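Local coordinates for protein glutathione transferase (Phanerochaete chrysosporium, PDB 4F0C) that binds oxidized glutathione between its thioredoxin-like and helical domains and, as a glutathione transferase, probably conjugates or reduces substrates with glutathione, at residues N17-K20 and V21-L24; E73-A76 and I77-Y80; V174-N177 and A178-V181; I208-P211 and A212-E215. All coordinates share one frame; numbering follows the deposited sequence.

Interaction 1 of 4, residues N17-K20 and V21-L24; sequences NGWK and VDML. With GDS (oxidized glutathione disulfide), chain B.
Asp-22 sets its CG anti to the backbone N (chi1 -178°) and Trp-19 sets its own anti to the carbonyl carbon (chi1 -66°), and these two choices lay carboxylate and indole side by side, one turn apart and pointing the same way. Asp-22 CG comes within 3.6 Å of Trp-19 CE3, with the two planes 57° apart, an oblique approach to the six-membered ring. Arg-26 takes the carboxylate in a salt bridge, and the indole NE1 is bonded to His-12 O. Met-23 N gives Trp-19 O a hydrogen bond of 2.9 Å, and its CG also rests against that oxygen. Earlier in the segment Asn-17 ND2 donates to OE5 of the glutathione disulfide over 2.7 Å, and the extended Lys-20 carries NZ to Ser-74, Asp-75 and Gln-109, leaving it 3.9 Å from the ligand's OE1. A positive charge there would probably steady this carboxylate. Helix 18-28 is the crossover of a beta-alpha-beta unit, between strands 7-11 and 32-36, as in thioredoxin folds; Val-21 and Leu-24 face helix 74-85, Met-23 faces helices 174-184 and 211-227, and Val-21 also meets Leu-9 of strand 7-11.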
loop_
_atom_site.group_PDB
_atom_site.type_symbol
_atom_site.label_atom_id
_atom_site.label_comp_id
_atom_site.label_asym_id
_atom_site.label_seq_id
_atom_site.Cartn_x
_atom_site.Cartn_y
_atom_site.Cartn_z
ATOM N N ASN A 17 6.844 10.435 -4.203
ATOM C CA ASN A 17 5.523 9.912 -4.529
ATOM C C ASN A 17 4.626 10.741 -5.454
ATOM O O ASN A 17 3.885 10.184 -6.264
ATOM C CB ASN A 17 4.781 9.547 -3.239
ATOM C CG ASN A 17 5.358 8.311 -2.605
ATOM O OD1 ASN A 17 5.458 7.279 -3.263
ATOM N ND2 ASN A 17 5.824 8.427 -1.383
ATOM N N GLY A 18 4.658 12.061 -5.335
ATOM C CA GLY A 18 3.806 12.841 -6.222
ATOM C C GLY A 18 4.202 12.724 -7.689
ATOM O O GLY A 18 3.402 13.028 -8.581
ATOM N N TRP A 19 5.441 12.310 -7.947
ATOM C CA TRP A 19 5.952 12.272 -9.337
ATOM C C TRP A 19 5.310 11.162 -10.165
ATOM O O TRP A 19 5.279 11.254 -11.387
ATOM C CB TRP A 19 7.503 12.210 -9.355
ATOM C CG TRP A 19 8.017 13.512 -8.788
ATOM C CD1 TRP A 19 8.453 13.745 -7.496
ATOM C CD2 TRP A 19 8.015 14.796 -9.452
ATOM N NE1 TRP A 19 8.758 15.087 -7.346
ATOM C CE2 TRP A 19 8.504 15.748 -8.525
ATOM C CE3 TRP A 19 7.689 15.221 -10.749
ATOM C CZ2 TRP A 19 8.637 17.112 -8.845
ATOM C CZ3 TRP A 19 7.835 16.589 -11.066
ATOM C CH2 TRP A 19 8.291 17.509 -10.111
ATOM N N LYS A 20 4.771 10.128 -9.505
ATOM C CA LYS A 20 3.967 9.135 -10.221
ATOM C C LYS A 20 2.811 9.817 -10.923
ATOM O O LYS A 20 2.485 9.498 -12.076
ATOM C CB LYS A 20 3.322 8.121 -9.260
ATOM C CG LYS A 20 4.302 7.313 -8.385
ATOM C CD LYS A 20 3.431 6.496 -7.402
ATOM C CE LYS A 20 4.242 5.957 -6.209
ATOM N NZ LYS A 20 3.278 5.323 -5.223
ATOM N N VAL A 21 2.148 10.719 -10.192
ATOM C CA VAL A 21 0.975 11.394 -10.714
ATOM C C VAL A 21 1.391 12.395 -11.794
ATOM O O VAL A 21 0.749 12.485 -12.822
ATOM C CB VAL A 21 0.223 12.133 -9.602
ATOM C CG1 VAL A 21 -0.994 12.840 -10.164
ATOM C CG2 VAL A 21 -0.222 11.102 -8.522
ATOM N N ASP A 22 2.436 13.176 -11.523
ATOM C CA ASP A 22 2.990 14.063 -12.554
ATOM C C ASP A 22 3.249 13.297 -13.873
ATOM O O ASP A 22 2.868 13.759 -14.957
ATOM C CB ASP A 22 4.274 14.710 -12.010
ATOM C CG ASP A 22 4.915 15.693 -12.993
ATOM O OD1 ASP A 22 5.673 15.253 -13.899
ATOM O OD2 ASP A 22 4.664 16.899 -12.836
ATOM N N MET A 23 3.900 12.129 -13.786
ATOM C CA MET A 23 4.162 11.306 -14.988
ATOM C C MET A 23 2.870 10.970 -15.747
ATOM O O MET A 23 2.802 11.139 -16.957
ATOM C CB MET A 23 4.828 9.984 -14.603
ATOM C CG MET A 23 6.294 10.131 -14.261
ATOM S SD MET A 23 7.023 8.628 -13.570
ATOM C CE MET A 23 8.588 9.318 -13.001
ATOM N N LEU A 24 1.861 10.478 -15.029
ATOM C CA LEU A 24 0.602 10.097 -15.682
ATOM C C LEU A 24 -0.106 11.284 -16.320
ATOM O O LEU A 24 -0.626 11.179 -17.432
ATOM C CB LEU A 24 -0.345 9.352 -14.710
ATOM C CG LEU A 24 -1.739 9.041 -15.309
ATOM C CD1 LEU A 24 -1.571 8.069 -16.491
ATOM C CD2 LEU A 24 -2.593 8.390 -14.226
HETATM N N1 GDS B . 1.378 5.913 0.603
HETATM C CA1 GDS B . 1.526 7.399 0.365
HETATM C C1 GDS B . 1.357 7.752 -1.166
HETATM O OE1 GDS B . 1.766 6.926 -2.037
HETATM O OE2 GDS B . 0.746 8.825 -1.435
HETATM C CB1 GDS B . 2.917 7.935 0.855
HETATM C CG1 GDS B . 3.047 9.456 0.609
HETATM C CD1 GDS B . 4.311 9.943 1.244
HETATM O O1 GDS B . 5.118 9.238 1.827
HETATM N N2 GDS B . 4.513 11.302 1.112
HETATM C CA2 GDS B . 5.692 11.968 1.700
HETATM C C2 GDS B . 5.253 13.014 2.697
HETATM O O2 GDS B . 4.302 13.754 2.432
HETATM C CB2 GDS B . 6.479 12.749 0.621
HETATM S SG2 GDS B . 7.340 11.594 -0.469
HETATM N N3 GDS B . 5.996 13.139 3.816
HETATM C CA3 GDS B . 5.652 14.148 4.779
HETATM C C3 GDS B . 5.664 13.576 6.192
HETATM O OE3 GDS B . 5.623 14.380 7.149
HETATM O OE4 GDS B . 5.644 12.334 6.268
HETATM N N4 GDS B . 7.066 7.152 1.995
HETATM C CA4 GDS B . 6.757 5.716 2.049
HETATM C C4 GDS B . 5.909 5.350 0.796
HETATM O OE5 GDS B . 6.101 5.993 -0.268
HETATM O OE6 GDS B . 5.096 4.416 0.951
HETATM C C5 GDS B . 8.259 7.635 2.474
HETATM O O5 GDS B . 9.136 6.922 2.964
HETATM C CA5 GDS B . 8.513 9.133 2.366
HETATM N N5 GDS B . 9.425 9.587 3.453
HETATM C CB5 GDS B . 9.135 9.399 0.991
HETATM S SG5 GDS B . 9.143 11.195 0.624
HETATM C CA6 GDS B . 8.348 10.565 7.321
HETATM C C6 GDS B . 9.177 9.445 8.069
HETATM O OE7 GDS B . 9.278 9.512 9.313
HETATM O OE8 GDS B . 9.674 8.545 7.359
HETATM N N6 GDS B . 7.445 11.233 8.258
HETATM C CB6 GDS B . 9.373 11.540 6.670
HETATM C CG6 GDS B . 10.040 10.956 5.415
HETATM C CD6 GDS B . 9.000 10.580 4.367
HETATM O O6 GDS B . 7.877 11.086 4.255
#

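Interaction 2 of 4, residues E73-A76 and I77-Y80; sequences ESDA and ILLY. With GDS (oxidized glutathione disulfide), chain B.
Backbone bonds of i to i+4 type run from the N-cap residue Glu-73 onward, starting with Ile-77 N to Glu-73 O at 2.9 Å and nearly straight (168°). This first turn of helix 74-85, which follows strand 69-72 of the thioredoxin-like domain, carries the Glu-Ser pair that holds the gamma-glutamyl end of glutathione in many transferases. Ser-74 grips the ligand's carboxylate twice: its backbone N reaches OE2 over 2.9 Å at 177°, and its OG, turned between the backbone N and the carbonyl carbon (chi1 61°), donates to OE1. The helix N-terminus would probably stabilise the charge of that carboxylate. Glu-73 bends at chi2 and brings OE1 to the ligand's amino N1, 2.7 Å away; Ser-111 of the second subunit also bonds this OE1, which ties the site to the dimer interface. Were Glu-73 replaced by an alanine, the ligand's amino group would probably lose this carboxylate mate and Ser-111 of the second subunit one of its partners. Farther along, Tyr-80 OH is bonded to Asp-63, and Leu-79 packs on Met-102 and Leu-106 of helix 96-126. Asp-75, whose OD1 pairs with Lys-20, runs alongside Leu-78, and that same OD1 lies 3.7 Å from Leu-78 CD1.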
loop_
_atom_site.group_PDB
_atom_site.type_symbol
_atom_site.label_atom_id
_atom_site.label_comp_id
_atom_site.label_asym_id
_atom_site.label_seq_id
_atom_site.Cartn_x
_atom_site.Cartn_y
_atom_site.Cartn_z
ATOM N N GLU A 73 -3.430 9.599 -1.567
ATOM C CA GLU A 73 -2.733 8.340 -1.876
ATOM C C GLU A 73 -2.369 8.348 -3.354
ATOM O O GLU A 73 -3.246 8.249 -4.225
ATOM C CB GLU A 73 -3.516 7.065 -1.505
ATOM C CG GLU A 73 -3.530 6.759 0.008
ATOM C CD GLU A 73 -2.123 6.570 0.588
ATOM O OE1 GLU A 73 -1.285 5.890 -0.033
ATOM O OE2 GLU A 73 -1.848 7.127 1.679
ATOM N N SER A 74 -1.080 8.495 -3.632
ATOM C CA SER A 74 -0.590 8.526 -5.013
ATOM C C SER A 74 -1.218 7.451 -5.920
ATOM O O SER A 74 -1.624 7.759 -7.042
ATOM C CB SER A 74 0.958 8.447 -5.065
ATOM O OG SER A 74 1.489 7.244 -4.483
ATOM N N ASP A 75 -1.319 6.198 -5.451
ATOM C CA ASP A 75 -1.790 5.161 -6.369
ATOM C C ASP A 75 -3.309 5.215 -6.563
ATOM O O ASP A 75 -3.828 4.801 -7.620
ATOM C CB ASP A 75 -1.372 3.737 -5.918
ATOM C CG ASP A 75 0.109 3.471 -6.123
ATOM O OD1 ASP A 75 0.852 4.354 -6.658
ATOM O OD2 ASP A 75 0.529 2.353 -5.783
ATOM N N ALA A 76 -4.031 5.689 -5.548
ATOM C CA ALA A 76 -5.470 5.921 -5.762
ATOM C C ALA A 76 -5.708 7.067 -6.741
ATOM O O ALA A 76 -6.648 7.027 -7.540
ATOM C CB ALA A 76 -6.185 6.195 -4.445
ATOM N N ILE A 77 -4.874 8.100 -6.663
ATOM C CA ILE A 77 -4.911 9.182 -7.650
ATOM C C ILE A 77 -4.695 8.657 -9.082
ATOM O O ILE A 77 -5.418 9.067 -10.021
ATOM C CB ILE A 77 -3.862 10.277 -7.311
ATOM C CG1 ILE A 77 -4.226 10.936 -5.973
ATOM C CG2 ILE A 77 -3.782 11.361 -8.428
ATOM C CD1 ILE A 77 -3.120 11.833 -5.433
ATOM N N LEU A 78 -3.732 7.746 -9.245
ATOM C CA LEU A 78 -3.497 7.153 -10.570
ATOM C C LEU A 78 -4.759 6.448 -11.077
ATOM O O LEU A 78 -5.125 6.620 -12.235
ATOM C CB LEU A 78 -2.319 6.165 -10.573
ATOM C CG LEU A 78 -0.935 6.705 -10.164
ATOM C CD1 LEU A 78 0.116 5.563 -10.066
ATOM C CD2 LEU A 78 -0.445 7.810 -11.140
ATOM N N LEU A 79 -5.406 5.674 -10.210
ATOM C CA LEU A 79 -6.643 4.986 -10.571
ATOM C C LEU A 79 -7.743 5.964 -10.927
ATOM O O LEU A 79 -8.478 5.738 -11.885
ATOM C CB LEU A 79 -7.080 4.031 -9.430
ATOM C CG LEU A 79 -6.198 2.771 -9.410
ATOM C CD1 LEU A 79 -6.252 2.095 -8.027
ATOM C CD2 LEU A 79 -6.649 1.764 -10.526
ATOM N N TYR A 80 -7.878 7.029 -10.137
ATOM C CA TYR A 80 -8.903 8.048 -10.375
ATOM C C TYR A 80 -8.710 8.625 -11.782
ATOM O O TYR A 80 -9.651 8.702 -12.576
ATOM C CB TYR A 80 -8.803 9.190 -9.346
ATOM C CG TYR A 80 -9.728 10.391 -9.645
ATOM C CD1 TYR A 80 -11.071 10.378 -9.269
ATOM C CD2 TYR A 80 -9.233 11.516 -10.313
ATOM C CE1 TYR A 80 -11.929 11.472 -9.556
ATOM C CE2 TYR A 80 -10.080 12.613 -10.627
ATOM C CZ TYR A 80 -11.407 12.581 -10.237
ATOM O OH TYR A 80 -12.225 13.659 -10.517
HETATM N N1 GDS B . 1.378 5.913 0.603
HETATM C CA1 GDS B . 1.526 7.399 0.365
HETATM C C1 GDS B . 1.357 7.752 -1.166
HETATM O OE1 GDS B . 1.766 6.926 -2.037
HETATM O OE2 GDS B . 0.746 8.825 -1.435
HETATM C CB1 GDS B . 2.917 7.935 0.855
HETATM C CG1 GDS B . 3.047 9.456 0.609
HETATM C CD1 GDS B . 4.311 9.943 1.244
HETATM O O1 GDS B . 5.118 9.238 1.827
HETATM N N2 GDS B . 4.513 11.302 1.112
HETATM C CA2 GDS B . 5.692 11.968 1.700
HETATM C C2 GDS B . 5.253 13.014 2.697
HETATM O O2 GDS B . 4.302 13.754 2.432
HETATM C CB2 GDS B . 6.479 12.749 0.621
HETATM S SG2 GDS B . 7.340 11.594 -0.469
HETATM N N3 GDS B . 5.996 13.139 3.816
HETATM C CA3 GDS B . 5.652 14.148 4.779
HETATM C C3 GDS B . 5.664 13.576 6.192
HETATM O OE3 GDS B . 5.623 14.380 7.149
HETATM O OE4 GDS B . 5.644 12.334 6.268
HETATM N N4 GDS B . 7.066 7.152 1.995
HETATM C CA4 GDS B . 6.757 5.716 2.049
HETATM C C4 GDS B . 5.909 5.350 0.796
HETATM O OE5 GDS B . 6.101 5.993 -0.268
HETATM O OE6 GDS B . 5.096 4.416 0.951
HETATM C C5 GDS B . 8.259 7.635 2.474
HETATM O O5 GDS B . 9.136 6.922 2.964
HETATM C CA5 GDS B . 8.513 9.133 2.366
HETATM N N5 GDS B . 9.425 9.587 3.453
HETATM C CB5 GDS B . 9.135 9.399 0.991
HETATM S SG5 GDS B . 9.143 11.195 0.624
HETATM C CA6 GDS B . 8.348 10.565 7.321
HETATM C C6 GDS B . 9.177 9.445 8.069
HETATM O OE7 GDS B . 9.278 9.512 9.313
HETATM O OE8 GDS B . 9.674 8.545 7.359
HETATM N N6 GDS B . 7.445 11.233 8.258
HETATM C CB6 GDS B . 9.373 11.540 6.670
HETATM C CG6 GDS B . 10.040 10.956 5.415
HETATM C CD6 GDS B . 9.000 10.580 4.367
HETATM O O6 GDS B . 7.877 11.086 4.255
#

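Interaction 3 of 4, residues V174-N177 and A178-V181; sequences VIWN and ATAV. With GDS (oxidized glutathione disulfide), chain B.
Trp-176 and Thr-179 lean from successive turns of helix 174-184 so that the methyl CG2 of Thr-179 stands oblique to the indole, 4.2 Å from CE3. The far side of the six-membered ring reaches the glutathione disulfide, where CZ2 and CH2 each lie 3.6 Å from the ligand's CB5, next to its disulfide. Asn-17 OD1 accepts from the indole NE1 and so fixes the rotation of the ring. A leucine in place of Trp-176 would probably leave Asn-17 OD1 without this donor and open a gap beside the ligand's CB5. Thr-179, with OG1 beside its backbone N (chi1 -57°), folds its hydroxyl back onto Ile-175 O at 2.8 Å, above the carbonyl plane. Thr-179 N reaches the same oxygen from the opposite face, 3.0 Å away, so one carbonyl takes two bonds. Elsewhere round the helix Asn-177 packs against Phe-148 and Leu-151 of helix 134-155; Ala-180, one turn on from Trp-176, lies with it against Phe-117 of helix 96-126. The contact thus pairs a polar grip, which satisfies the threonine hydroxyl inside its own helix, with an aromatic wall packed mainly through carbon on the ligand, its NE1, bonded to Asn-17, lying 3.5 Å from the ligand's OE5.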
loop_
_atom_site.group_PDB
_atom_site.type_symbol
_atom_site.label_atom_id
_atom_site.label_comp_id
_atom_site.label_asym_id
_atom_site.label_seq_id
_atom_site.Cartn_x
_atom_site.Cartn_y
_atom_site.Cartn_z
ATOM N N VAL A 174 8.102 3.527 -11.202
ATOM C CA VAL A 174 9.252 4.166 -11.835
ATOM C C VAL A 174 10.030 5.054 -10.869
ATOM O O VAL A 174 11.252 4.922 -10.764
ATOM C CB VAL A 174 8.831 4.978 -13.088
ATOM C CG1 VAL A 174 10.023 5.798 -13.604
ATOM C CG2 VAL A 174 8.339 4.010 -14.176
ATOM N N ILE A 175 9.339 5.958 -10.164
ATOM C CA ILE A 175 10.080 6.986 -9.405
ATOM C C ILE A 175 10.925 6.383 -8.264
ATOM O O ILE A 175 12.105 6.739 -8.118
ATOM C CB ILE A 175 9.206 8.183 -8.939
ATOM C CG1 ILE A 175 10.090 9.339 -8.433
ATOM C CG2 ILE A 175 8.159 7.749 -7.881
ATOM C CD1 ILE A 175 10.885 10.072 -9.536
ATOM N N TRP A 176 10.359 5.433 -7.511
ATOM C CA TRP A 176 11.147 4.792 -6.454
ATOM C C TRP A 176 12.267 3.912 -7.010
ATOM O O TRP A 176 13.331 3.790 -6.386
ATOM C CB TRP A 176 10.268 3.981 -5.506
ATOM C CG TRP A 176 9.598 4.811 -4.432
ATOM C CD1 TRP A 176 8.262 5.127 -4.344
ATOM C CD2 TRP A 176 10.231 5.423 -3.292
ATOM N NE1 TRP A 176 8.041 5.893 -3.229
ATOM C CE2 TRP A 176 9.223 6.077 -2.558
ATOM C CE3 TRP A 176 11.553 5.452 -2.809
ATOM C CZ2 TRP A 176 9.489 6.779 -1.380
ATOM C CZ3 TRP A 176 11.821 6.150 -1.635
ATOM C CH2 TRP A 176 10.797 6.800 -0.933
ATOM N N ASN A 177 12.044 3.281 -8.159
ATOM C CA ASN A 177 13.142 2.489 -8.757
ATOM C C ASN A 177 14.287 3.374 -9.186
ATOM O O ASN A 177 15.457 3.015 -9.031
ATOM C CB ASN A 177 12.667 1.597 -9.920
ATOM C CG ASN A 177 11.954 0.343 -9.429
ATOM O OD1 ASN A 177 12.129 -0.073 -8.274
ATOM N ND2 ASN A 177 11.170 -0.280 -10.301
ATOM N N ALA A 178 13.960 4.553 -9.711
ATOM C CA ALA A 178 15.006 5.473 -10.150
ATOM C C ALA A 178 15.804 5.937 -8.926
ATOM O O ALA A 178 17.025 6.014 -8.960
ATOM C CB ALA A 178 14.389 6.692 -10.900
ATOM N N THR A 179 15.078 6.276 -7.859
ATOM C CA THR A 179 15.668 6.660 -6.581
ATOM C C THR A 179 16.583 5.539 -6.028
ATOM O O THR A 179 17.694 5.798 -5.560
ATOM C CB THR A 179 14.516 6.937 -5.582
ATOM O OG1 THR A 179 13.649 7.960 -6.121
ATOM C CG2 THR A 179 15.052 7.359 -4.250
ATOM N N ALA A 180 16.113 4.295 -6.093
ATOM C CA ALA A 180 16.914 3.173 -5.598
ATOM C C ALA A 180 18.196 2.992 -6.401
ATOM O O ALA A 180 19.309 2.872 -5.844
ATOM C CB ALA A 180 16.085 1.886 -5.624
ATOM N N VAL A 181 18.053 2.954 -7.722
ATOM C CA VAL A 181 19.202 2.694 -8.592
ATOM C C VAL A 181 20.263 3.800 -8.502
ATOM O O VAL A 181 21.467 3.532 -8.548
ATOM C CB VAL A 181 18.735 2.494 -10.061
ATOM C CG1 VAL A 181 19.908 2.555 -11.031
ATOM C CG2 VAL A 181 17.969 1.161 -10.177
HETATM N N1 GDS B . 1.378 5.913 0.603
HETATM C CA1 GDS B . 1.526 7.399 0.365
HETATM C C1 GDS B . 1.357 7.752 -1.166
HETATM O OE1 GDS B . 1.766 6.926 -2.037
HETATM O OE2 GDS B . 0.746 8.825 -1.435
HETATM C CB1 GDS B . 2.917 7.935 0.855
HETATM C CG1 GDS B . 3.047 9.456 0.609
HETATM C CD1 GDS B . 4.311 9.943 1.244
HETATM O O1 GDS B . 5.118 9.238 1.827
HETATM N N2 GDS B . 4.513 11.302 1.112
HETATM C CA2 GDS B . 5.692 11.968 1.700
HETATM C C2 GDS B . 5.253 13.014 2.697
HETATM O O2 GDS B . 4.302 13.754 2.432
HETATM C CB2 GDS B . 6.479 12.749 0.621
HETATM S SG2 GDS B . 7.340 11.594 -0.469
HETATM N N3 GDS B . 5.996 13.139 3.816
HETATM C CA3 GDS B . 5.652 14.148 4.779
HETATM C C3 GDS B . 5.664 13.576 6.192
HETATM O OE3 GDS B . 5.623 14.380 7.149
HETATM O OE4 GDS B . 5.644 12.334 6.268
HETATM N N4 GDS B . 7.066 7.152 1.995
HETATM C CA4 GDS B . 6.757 5.716 2.049
HETATM C C4 GDS B . 5.909 5.350 0.796
HETATM O OE5 GDS B . 6.101 5.993 -0.268
HETATM O OE6 GDS B . 5.096 4.416 0.951
HETATM C C5 GDS B . 8.259 7.635 2.474
HETATM O O5 GDS B . 9.136 6.922 2.964
HETATM C CA5 GDS B . 8.513 9.133 2.366
HETATM N N5 GDS B . 9.425 9.587 3.453
HETATM C CB5 GDS B . 9.135 9.399 0.991
HETATM S SG5 GDS B . 9.143 11.195 0.624
HETATM C CA6 GDS B . 8.348 10.565 7.321
HETATM C C6 GDS B . 9.177 9.445 8.069
HETATM O OE7 GDS B . 9.278 9.512 9.313
HETATM O OE8 GDS B . 9.674 8.545 7.359
HETATM N N6 GDS B . 7.445 11.233 8.258
HETATM C CB6 GDS B . 9.373 11.540 6.670
HETATM C CG6 GDS B . 10.040 10.956 5.415
HETATM C CD6 GDS B . 9.000 10.580 4.367
HETATM O O6 GDS B . 7.877 11.086 4.255
#

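Interaction 4 of 4, residues I208-P211 and A212-E215; sequences ITRP and AIAE
Ile-213 and Ala-214 turn back onto the end of the preceding helix and form the close side of the contact. Ile-213 sends CG2 anti to its backbone N (chi1 -68° for CG1), which places that methyl 3.8 Å from Ile-208 CA. Ala-214 CB nestles between two carbonyls, 3.4 Å from Arg-210 O and 3.5 Å from Ile-208 O. The same Arg-210 O accepts from Ala-214 N over 2.8 Å, a bond straight at the hydrogen (177°) and almost in line with the carbonyl. Beneath this side lies helix 18-28, where Ile-213 packs on Met-23 and Glu-27. The solvent side is looser. Pro-211 is exposed, its CB bond leading away from 212-215, while its carbonyl O takes Glu-215 N at 2.8 Å. Glu-215 is extended beyond CG, and its OE2 finds a salt bridge with Arg-26; Arg-210 NE has its own with Glu-27. Both charged ends therefore return to helix 18-28, tying this corner to the N-terminal domain. Arg-210 as N-cap, with Pro-211 in the first turn where no backbone N-H is needed, makes a tight helix-to-helix corner between 198-209 and 211-227, in the all-helical C-terminal domain of the glutathione transferase fold.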
loop_
_atom_site.group_PDB
_atom_site.type_symbol
_atom_site.label_atom_id
_atom_site.label_comp_id
_atom_site.label_asym_id
_atom_site.label_seq_id
_atom_site.Cartn_x
_atom_site.Cartn_y
_atom_site.Cartn_z
ATOM N N ILE A 208 11.643 5.104 -18.498
ATOM C CA ILE A 208 12.210 6.437 -18.294
ATOM C C ILE A 208 12.626 7.109 -19.600
ATOM O O ILE A 208 12.894 8.304 -19.614
ATOM C CB ILE A 208 13.400 6.437 -17.307
ATOM C CG1 ILE A 208 14.594 5.671 -17.881
ATOM C CG2 ILE A 208 12.978 5.867 -15.933
ATOM C CD1 ILE A 208 15.829 5.711 -16.970
ATOM N N THR A 209 12.664 6.355 -20.696
ATOM C CA THR A 209 12.983 6.975 -21.990
ATOM C C THR A 209 11.730 7.436 -22.739
ATOM O O THR A 209 11.833 8.138 -23.736
ATOM C CB THR A 209 13.900 6.072 -22.879
ATOM O OG1 THR A 209 13.247 4.831 -23.119
ATOM C CG2 THR A 209 15.180 5.776 -22.163
ATOM N N ARG A 210 10.539 7.076 -22.249
ATOM C CA ARG A 210 9.316 7.665 -22.786
ATOM C C ARG A 210 9.334 9.186 -22.540
ATOM O O ARG A 210 9.634 9.628 -21.433
ATOM C CB ARG A 210 8.076 7.072 -22.105
ATOM C CG ARG A 210 7.803 5.591 -22.420
ATOM C CD ARG A 210 6.526 5.139 -21.709
ATOM N NE ARG A 210 5.361 5.917 -22.164
ATOM C CZ ARG A 210 4.704 5.679 -23.295
ATOM N NH1 ARG A 210 5.112 4.704 -24.107
ATOM N NH2 ARG A 210 3.652 6.424 -23.624
ATOM N N PRO A 211 8.984 9.986 -23.560
ATOM C CA PRO A 211 9.142 11.443 -23.457
ATOM C C PRO A 211 8.419 12.082 -22.269
ATOM O O PRO A 211 9.009 12.956 -21.627
ATOM C CB PRO A 211 8.566 11.948 -24.790
ATOM C CG PRO A 211 8.905 10.845 -25.755
ATOM C CD PRO A 211 8.651 9.570 -24.940
ATOM N N ALA A 212 7.194 11.657 -21.968
ATOM C CA ALA A 212 6.467 12.239 -20.828
ATOM C C ALA A 212 7.166 11.922 -19.509
ATOM O O ALA A 212 7.251 12.770 -18.613
ATOM C CB ALA A 212 5.027 11.748 -20.787
ATOM N N ILE A 213 7.667 10.698 -19.380
ATOM C CA ILE A 213 8.314 10.301 -18.132
ATOM C C ILE A 213 9.690 10.971 -18.006
ATOM O O ILE A 213 10.063 11.479 -16.950
ATOM C CB ILE A 213 8.386 8.771 -18.041
ATOM C CG1 ILE A 213 6.950 8.220 -17.878
ATOM C CG2 ILE A 213 9.230 8.321 -16.856
ATOM C CD1 ILE A 213 6.891 6.719 -17.669
ATOM N N ALA A 214 10.433 10.994 -19.107
ATOM C CA ALA A 214 11.682 11.727 -19.154
ATOM C C ALA A 214 11.460 13.205 -18.785
ATOM O O ALA A 214 12.271 13.801 -18.085
ATOM C CB ALA A 214 12.291 11.617 -20.534
ATOM N N GLU A 215 10.377 13.797 -19.284
ATOM C CA GLU A 215 10.070 15.198 -18.994
ATOM C C GLU A 215 9.742 15.385 -17.513
ATOM O O GLU A 215 10.171 16.350 -16.897
ATOM C CB GLU A 215 8.912 15.687 -19.869
ATOM C CG GLU A 215 8.517 17.152 -19.612
ATOM C CD GLU A 215 7.387 17.614 -20.520
ATOM O OE1 GLU A 215 7.651 17.842 -21.714
ATOM O OE2 GLU A 215 6.242 17.733 -20.053
#

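Interactions 1, 2 and 3 line one glutathione disulfide site, and interaction 1, on helix 18-28, touches both of the others. Interaction 1 joins interaction 2 through Lys-20, whose NZ is 2.7 Å from Ser-74 OG and 3.0 Å from Asp-75 OD1; it joins interaction 3 across the domain boundary through Asn-17 OD1 and Trp-176 NE1, 2.9 Å apart. Interactions 2 and 3 hold separate parts of the ligand, with centres about 18 Å apart and no touch. Interaction 4 lies behind the site: Val-174 CG1 of interaction 3 packs 3.8 Å from Ile-208 CG2, and Met-23 SD of interaction 1 is 4.0 Å from Ile-213 CG2.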